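Local coordinates for protein endonuclease and methylase LlaGI (Lactococcus lactis, PDB 5FFJ) that methylates DNA within its target sequence and, when its nuclease is present, cleaves foreign DNA, probably after translocation by its helicase-like ATPase, at residues A[874-886]-A[896-909]. Numbering follows the deposited sequence.
Sequences PRLFKSIADSYVK and MYDSYVLSIRWASN. With nucleotides of chain C.
Tyr897 turns the edge of its ring, through CD2 and CE2, onto one face of Phe877, a T-shaped pair with centroids 4.9 Å apart and planes at 83°. One face of Tyr897 receives Ile880 CG2 in a CH-pi contact, 4.1 Å from the ring centroid, while Val885 CG2 approaches obliquely. Its hydroxyl points to OP1 of DG20 of chain C; the modelled OH to OP1 distance of 2.4 Å is too short to be taken literally, but is consistent with a hydrogen bond to the phosphate. Helices 874-885 and 899-909 cross almost perpendicularly. Ile880 CG2 serves Tyr897, whereas its other branch brings CD1 against Arg905 CB (3.4 Å) and CG1 against Leu902 CD2. Arg905 fills a hole formed by Ser879, Ile880, Ser883 and Tyr884. Bends at chi2 (71°) and chi3 (-80°) fold its chain so that Tyr884 OH lies over one guanidinium face and Ser883 OG, 3.1 Å from NH1, sits at the edge. NH2 forms a salt bridge with Glu941, at the end of helix 932-941. Leu876 CD1 packs on Arg905 CG, and a weak hydrogen bond joins Asn909 ND2 to Ser879 OG. The apolar, aromatic end thus probably steadies Tyr897 beside the DNA backbone, a contact that would not by itself distinguish bases, while the Arg905 end is polar and tied to Glu941.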
loop_
_atom_site.group_PDB
_atom_site.type_symbol
_atom_site.label_atom_id
_atom_site.label_comp_id
_atom_site.label_asym_id
_atom_site.label_seq_id
_atom_site.Cartn_x
_atom_site.Cartn_y
_atom_site.Cartn_z
ATOM N N PRO A 874 -23.890 10.100 1.857
ATOM C CA PRO A 874 -25.220 9.793 2.405
ATOM C C PRO A 874 -26.303 9.540 1.359
ATOM O O PRO A 874 -27.127 8.641 1.543
ATOM C CB PRO A 874 -25.555 11.043 3.230
ATOM C CG PRO A 874 -24.231 11.633 3.576
ATOM C CD PRO A 874 -23.358 11.365 2.396
ATOM N N ARG A 875 -26.301 10.310 0.277
ATOM C CA ARG A 875 -27.353 10.204 -0.729
ATOM C C ARG A 875 -27.177 8.947 -1.577
ATOM O O ARG A 875 -28.147 8.421 -2.124
ATOM C CB ARG A 875 -27.370 11.450 -1.623
ATOM C CG ARG A 875 -28.769 12.005 -1.887
ATOM C CD ARG A 875 -28.898 13.497 -1.582
ATOM N NE ARG A 875 -28.723 14.321 -2.777
ATOM C CZ ARG A 875 -29.271 15.520 -2.954
ATOM N NH1 ARG A 875 -30.042 16.059 -2.017
ATOM N NH2 ARG A 875 -29.049 16.186 -4.078
ATOM N N LEU A 876 -25.941 8.463 -1.677
ATOM C CA LEU A 876 -25.653 7.255 -2.445
ATOM C C LEU A 876 -25.846 6.003 -1.592
ATOM O O LEU A 876 -26.289 4.968 -2.091
ATOM C CB LEU A 876 -24.229 7.297 -3.006
ATOM C CG LEU A 876 -23.786 6.066 -3.805
ATOM C CD1 LEU A 876 -24.659 5.852 -5.034
ATOM C CD2 LEU A 876 -22.326 6.196 -4.207
ATOM N N PHE A 877 -25.502 6.098 -0.311
ATOM C CA PHE A 877 -25.747 5.008 0.628
ATOM C C PHE A 877 -27.232 4.676 0.670
ATOM O O PHE A 877 -27.622 3.508 0.698
ATOM C CB PHE A 877 -25.264 5.371 2.035
ATOM C CG PHE A 877 -23.771 5.290 2.224
ATOM C CD1 PHE A 877 -22.923 4.996 1.166
ATOM C CD2 PHE A 877 -23.217 5.508 3.474
ATOM C CE1 PHE A 877 -21.554 4.925 1.358
ATOM C CE2 PHE A 877 -21.852 5.438 3.671
ATOM C CZ PHE A 877 -21.020 5.146 2.613
ATOM N N LYS A 878 -28.059 5.717 0.684
ATOM C CA LYS A 878 -29.504 5.539 0.741
ATOM C C LYS A 878 -30.000 4.823 -0.509
ATOM O O LYS A 878 -30.941 4.033 -0.449
ATOM C CB LYS A 878 -30.205 6.889 0.893
ATOM C CG LYS A 878 -31.709 6.797 1.107
ATOM C CD LYS A 878 -32.051 6.143 2.441
ATOM C CE LYS A 878 -33.551 5.975 2.616
ATOM N NZ LYS A 878 -34.297 7.237 2.357
ATOM N N SER A 879 -29.359 5.103 -1.640
ATOM C CA SER A 879 -29.689 4.423 -2.885
ATOM C C SER A 879 -29.338 2.944 -2.768
ATOM O O SER A 879 -30.140 2.077 -3.115
ATOM C CB SER A 879 -28.948 5.054 -4.061
ATOM O OG SER A 879 -29.475 4.593 -5.293
ATOM N N ILE A 880 -28.131 2.669 -2.280
ATOM C CA ILE A 880 -27.706 1.306 -1.984
ATOM C C ILE A 880 -28.673 0.652 -1.003
ATOM O O ILE A 880 -29.072 -0.500 -1.173
ATOM C CB ILE A 880 -26.281 1.274 -1.378
ATOM C CG1 ILE A 880 -25.241 1.748 -2.398
ATOM C CG2 ILE A 880 -25.934 -0.124 -0.870
ATOM C CD1 ILE A 880 -24.934 0.754 -3.504
ATOM N N ALA A 881 -29.038 1.406 0.030
ATOM C CA ALA A 881 -29.870 0.897 1.114
ATOM C C ALA A 881 -31.262 0.488 0.639
ATOM O O ALA A 881 -31.803 -0.521 1.086
ATOM C CB ALA A 881 -29.980 1.937 2.209
ATOM N N ASP A 882 -31.836 1.276 -0.266
ATOM C CA ASP A 882 -33.194 1.031 -0.745
ATOM C C ASP A 882 -33.241 -0.042 -1.832
ATOM O O ASP A 882 -34.302 -0.613 -2.099
ATOM C CB ASP A 882 -33.809 2.330 -1.276
ATOM C CG ASP A 882 -33.995 3.377 -0.191
ATOM O OD1 ASP A 882 -34.320 3.003 0.957
ATOM O OD2 ASP A 882 -33.815 4.577 -0.488
ATOM N N SER A 883 -32.096 -0.313 -2.453
ATOM C CA SER A 883 -32.023 -1.275 -3.549
ATOM C C SER A 883 -31.360 -2.584 -3.131
ATOM O O SER A 883 -32.037 -3.575 -2.856
ATOM C CB SER A 883 -31.262 -0.670 -4.732
ATOM O OG SER A 883 -29.977 -0.220 -4.340
ATOM N N TYR A 884 -30.032 -2.576 -3.086
ATOM C CA TYR A 884 -29.259 -3.793 -2.864
ATOM C C TYR A 884 -29.476 -4.370 -1.467
ATOM O O TYR A 884 -29.719 -5.567 -1.313
ATOM C CB TYR A 884 -27.771 -3.514 -3.083
ATOM C CG TYR A 884 -27.443 -2.918 -4.437
ATOM C CD1 TYR A 884 -28.256 -3.149 -5.540
ATOM C CD2 TYR A 884 -26.317 -2.124 -4.611
ATOM C CE1 TYR A 884 -27.956 -2.604 -6.777
ATOM C CE2 TYR A 884 -26.009 -1.577 -5.841
ATOM C CZ TYR A 884 -26.829 -1.819 -6.920
ATOM O OH TYR A 884 -26.517 -1.272 -8.144
ATOM N N VAL A 885 -29.389 -3.516 -0.453
ATOM C CA VAL A 885 -29.507 -3.962 0.930
ATOM C C VAL A 885 -30.921 -4.442 1.244
ATOM O O VAL A 885 -31.109 -5.417 1.971
ATOM C CB VAL A 885 -29.128 -2.840 1.908
ATOM C CG1 VAL A 885 -29.266 -3.314 3.347
ATOM C CG2 VAL A 885 -27.708 -2.363 1.637
ATOM N N LYS A 886 -31.912 -3.747 0.695
ATOM C CA LYS A 886 -33.311 -4.065 0.955
ATOM C C LYS A 886 -33.676 -5.462 0.460
ATOM O O LYS A 886 -34.409 -6.191 1.126
ATOM C CB LYS A 886 -34.221 -3.023 0.298
ATOM C CG LYS A 886 -35.704 -3.245 0.554
ATOM N N MET A 896 -21.871 -4.508 0.399
ATOM C CA MET A 896 -22.738 -3.731 -0.481
ATOM C C MET A 896 -22.344 -2.255 -0.511
ATOM O O MET A 896 -22.756 -1.519 -1.407
ATOM C CB MET A 896 -24.195 -3.870 -0.049
ATOM C CG MET A 896 -24.756 -5.279 -0.185
ATOM S SD MET A 896 -24.800 -5.874 -1.889
ATOM C CE MET A 896 -23.305 -6.866 -1.951
ATOM N N TYR A 897 -21.551 -1.828 0.469
ATOM C CA TYR A 897 -21.032 -0.463 0.492
ATOM C C TYR A 897 -19.574 -0.423 0.036
ATOM O O TYR A 897 -18.878 0.575 0.229
ATOM C CB TYR A 897 -21.173 0.138 1.890
ATOM C CG TYR A 897 -22.609 0.364 2.293
ATOM C CD1 TYR A 897 -23.359 -0.654 2.866
ATOM C CD2 TYR A 897 -23.220 1.593 2.090
ATOM C CE1 TYR A 897 -24.673 -0.453 3.229
ATOM C CE2 TYR A 897 -24.533 1.804 2.451
ATOM C CZ TYR A 897 -25.255 0.778 3.020
ATOM O OH TYR A 897 -26.565 0.983 3.382
ATOM N N ASP A 898 -19.114 -1.513 -0.571
ATOM C CA ASP A 898 -17.799 -1.537 -1.200
ATOM C C ASP A 898 -17.808 -0.560 -2.368
ATOM O O ASP A 898 -18.809 -0.442 -3.076
ATOM C CB ASP A 898 -17.443 -2.951 -1.672
ATOM C CG ASP A 898 -15.996 -3.080 -2.126
ATOM O OD1 ASP A 898 -15.470 -2.148 -2.770
ATOM O OD2 ASP A 898 -15.382 -4.130 -1.839
ATOM N N SER A 899 -16.690 0.134 -2.564
ATOM C CA SER A 899 -16.580 1.166 -3.592
ATOM C C SER A 899 -17.018 0.682 -4.971
ATOM O O SER A 899 -17.603 1.440 -5.743
ATOM C CB SER A 899 -15.141 1.679 -3.669
ATOM O OG SER A 899 -14.755 2.302 -2.457
ATOM N N TYR A 900 -16.738 -0.580 -5.281
ATOM C CA TYR A 900 -17.065 -1.114 -6.597
ATOM C C TYR A 900 -18.569 -1.340 -6.719
ATOM O O TYR A 900 -19.120 -1.302 -7.816
ATOM C CB TYR A 900 -16.288 -2.410 -6.863
ATOM C CG TYR A 900 -17.000 -3.687 -6.472
ATOM C CD1 TYR A 900 -17.849 -4.332 -7.364
ATOM C CD2 TYR A 900 -16.802 -4.265 -5.223
ATOM C CE1 TYR A 900 -18.494 -5.501 -7.019
ATOM C CE2 TYR A 900 -17.444 -5.438 -4.869
ATOM C CZ TYR A 900 -18.288 -6.051 -5.773
ATOM O OH TYR A 900 -18.932 -7.218 -5.434
ATOM N N VAL A 901 -19.230 -1.567 -5.589
ATOM C CA VAL A 901 -20.682 -1.722 -5.572
ATOM C C VAL A 901 -21.344 -0.348 -5.604
ATOM O O VAL A 901 -22.428 -0.182 -6.164
ATOM C CB VAL A 901 -21.162 -2.500 -4.335
ATOM C CG1 VAL A 901 -22.648 -2.808 -4.445
ATOM C CG2 VAL A 901 -20.372 -3.789 -4.181
ATOM N N LEU A 902 -20.686 0.634 -4.993
ATOM C CA LEU A 902 -21.123 2.020 -5.093
ATOM C C LEU A 902 -21.028 2.489 -6.540
ATOM O O LEU A 902 -21.916 3.179 -7.041
ATOM C CB LEU A 902 -20.279 2.927 -4.194
ATOM C CG LEU A 902 -20.295 2.646 -2.691
ATOM C CD1 LEU A 902 -19.385 3.626 -1.958
ATOM C CD2 LEU A 902 -21.706 2.711 -2.136
ATOM N N SER A 903 -19.942 2.106 -7.206
ATOM C CA SER A 903 -19.707 2.497 -8.590
ATOM C C SER A 903 -20.797 1.970 -9.516
ATOM O O SER A 903 -21.263 2.682 -10.404
ATOM C CB SER A 903 -18.341 1.995 -9.060
ATOM O OG SER A 903 -17.296 2.594 -8.316
ATOM N N ILE A 904 -21.199 0.720 -9.310
ATOM C CA ILE A 904 -22.272 0.132 -10.103
ATOM C C ILE A 904 -23.581 0.861 -9.816
ATOM O O ILE A 904 -24.365 1.123 -10.727
ATOM C CB ILE A 904 -22.440 -1.376 -9.813
ATOM C CG1 ILE A 904 -21.184 -2.138 -10.242
ATOM C CG2 ILE A 904 -23.665 -1.936 -10.544
ATOM C CD1 ILE A 904 -21.157 -3.590 -9.805
ATOM N N ARG A 905 -23.810 1.183 -8.547
ATOM C CA ARG A 905 -25.005 1.914 -8.143
ATOM C C ARG A 905 -25.032 3.292 -8.794
ATOM O O ARG A 905 -25.977 3.633 -9.507
ATOM C CB ARG A 905 -25.060 2.049 -6.619
ATOM C CG ARG A 905 -26.272 2.810 -6.075
ATOM C CD ARG A 905 -27.558 2.015 -6.232
ATOM N NE ARG A 905 -28.108 2.102 -7.581
ATOM C CZ ARG A 905 -29.035 1.281 -8.068
ATOM N NH1 ARG A 905 -29.516 0.293 -7.324
ATOM N NH2 ARG A 905 -29.476 1.442 -9.307
ATOM N N TRP A 906 -23.988 4.075 -8.540
ATOM C CA TRP A 906 -23.887 5.434 -9.062
ATOM C C TRP A 906 -23.996 5.461 -10.583
ATOM O O TRP A 906 -24.584 6.378 -11.155
ATOM C CB TRP A 906 -22.567 6.068 -8.624
ATOM C CG TRP A 906 -22.429 7.502 -9.020
ATOM C CD1 TRP A 906 -22.676 8.594 -8.242
ATOM C CD2 TRP A 906 -22.011 8.004 -10.295
ATOM N NE1 TRP A 906 -22.435 9.745 -8.950
ATOM C CE2 TRP A 906 -22.026 9.410 -10.214
ATOM C CE3 TRP A 906 -21.623 7.402 -11.495
ATOM C CZ2 TRP A 906 -21.671 10.223 -11.288
ATOM C CZ3 TRP A 906 -21.271 8.212 -12.560
ATOM C CH2 TRP A 906 -21.297 9.606 -12.449
ATOM N N ALA A 907 -23.421 4.454 -11.230
ATOM C CA ALA A 907 -23.460 4.356 -12.683
ATOM C C ALA A 907 -24.841 3.915 -13.152
ATOM O O ALA A 907 -25.348 4.410 -14.157
ATOM C CB ALA A 907 -22.394 3.392 -13.178
ATOM N N SER A 908 -25.442 2.981 -12.420
ATOM C CA SER A 908 -26.791 2.518 -12.725
ATOM C C SER A 908 -27.775 3.682 -12.681
ATOM O O SER A 908 -28.709 3.747 -13.480
ATOM C CB SER A 908 -27.224 1.424 -11.746
ATOM O OG SER A 908 -26.673 0.167 -12.101
ATOM N N ASN A 909 -27.557 4.597 -11.741
ATOM C CA ASN A 909 -28.373 5.800 -11.636
ATOM C C ASN A 909 -28.053 6.784 -12.752
ATOM O O ASN A 909 -28.949 7.264 -13.446
ATOM C CB ASN A 909 -28.157 6.482 -10.284
ATOM C CG ASN A 909 -28.479 5.577 -9.114
ATOM O OD1 ASN A 909 -29.353 4.713 -9.204
ATOM N ND2 ASN A 909 -27.772 5.771 -8.006
ATOM P P DG C 20 -26.673 0.028 6.624
ATOM O OP1 DG C 20 -27.426 -0.125 5.359
ATOM O OP2 DG C 20 -26.417 1.379 7.171
ATOM O "O5'" DG C 20 -27.422 -0.849 7.731
ATOM C "C5'" DG C 20 -27.861 -2.161 7.399
ATOM C "C4'" DG C 20 -28.340 -2.910 8.629
ATOM O "O4'" DG C 20 -27.243 -3.047 9.580
ATOM C "C3'" DG C 20 -29.481 -2.232 9.401
ATOM O "O3'" DG C 20 -30.491 -3.181 9.717
ATOM C "C2'" DG C 20 -28.784 -1.692 10.644
ATOM C "C1'" DG C 20 -27.722 -2.746 10.870
ATOM N N9 DG C 20 -26.610 -2.333 11.728
ATOM C C8 DG C 20 -25.944 -1.130 11.721
ATOM N N7 DG C 20 -24.991 -1.060 12.616
ATOM C C5 DG C 20 -25.032 -2.294 13.254
ATOM C C6 DG C 20 -24.240 -2.808 14.312
ATOM O O6 DG C 20 -23.310 -2.253 14.916
ATOM N N1 DG C 20 -24.616 -4.105 14.656
ATOM C C2 DG C 20 -25.631 -4.813 14.052
ATOM N N2 DG C 20 -25.855 -6.051 14.512
ATOM N N3 DG C 20 -26.377 -4.343 13.064
ATOM C C4 DG C 20 -26.023 -3.085 12.718
ATOM P P DG C 19 -20.062 0.828 8.690
ATOM O OP1 DG C 19 -19.254 1.503 7.655
ATOM O OP2 DG C 19 -20.256 1.477 10.006
ATOM O "O5'" DG C 19 -21.492 0.501 8.059
ATOM C "C5'" DG C 19 -21.574 -0.235 6.839
ATOM C "C4'" DG C 19 -22.865 -1.033 6.762
ATOM O "O4'" DG C 19 -22.768 -2.189 7.635
ATOM C "C3'" DG C 19 -24.114 -0.285 7.206
ATOM O "O3'" DG C 19 -25.256 -0.709 6.445
ATOM C "C2'" DG C 19 -24.219 -0.650 8.685
ATOM C "C1'" DG C 19 -23.677 -2.077 8.716
ATOM N N9 DG C 19 -22.967 -2.447 9.945
ATOM C C8 DG C 19 -22.024 -1.707 10.623
ATOM N N7 DG C 19 -21.548 -2.314 11.678
ATOM C C5 DG C 19 -22.208 -3.536 11.697
ATOM C C6 DG C 19 -22.104 -4.618 12.608
ATOM O O6 DG C 19 -21.383 -4.710 13.614
ATOM N N1 DG C 19 -22.952 -5.668 12.259
ATOM C C2 DG C 19 -23.790 -5.673 11.169
ATOM N N2 DG C 19 -24.531 -6.777 10.992
ATOM N N3 DG C 19 -23.894 -4.668 10.309
ATOM C C4 DG C 19 -23.078 -3.636 10.634
#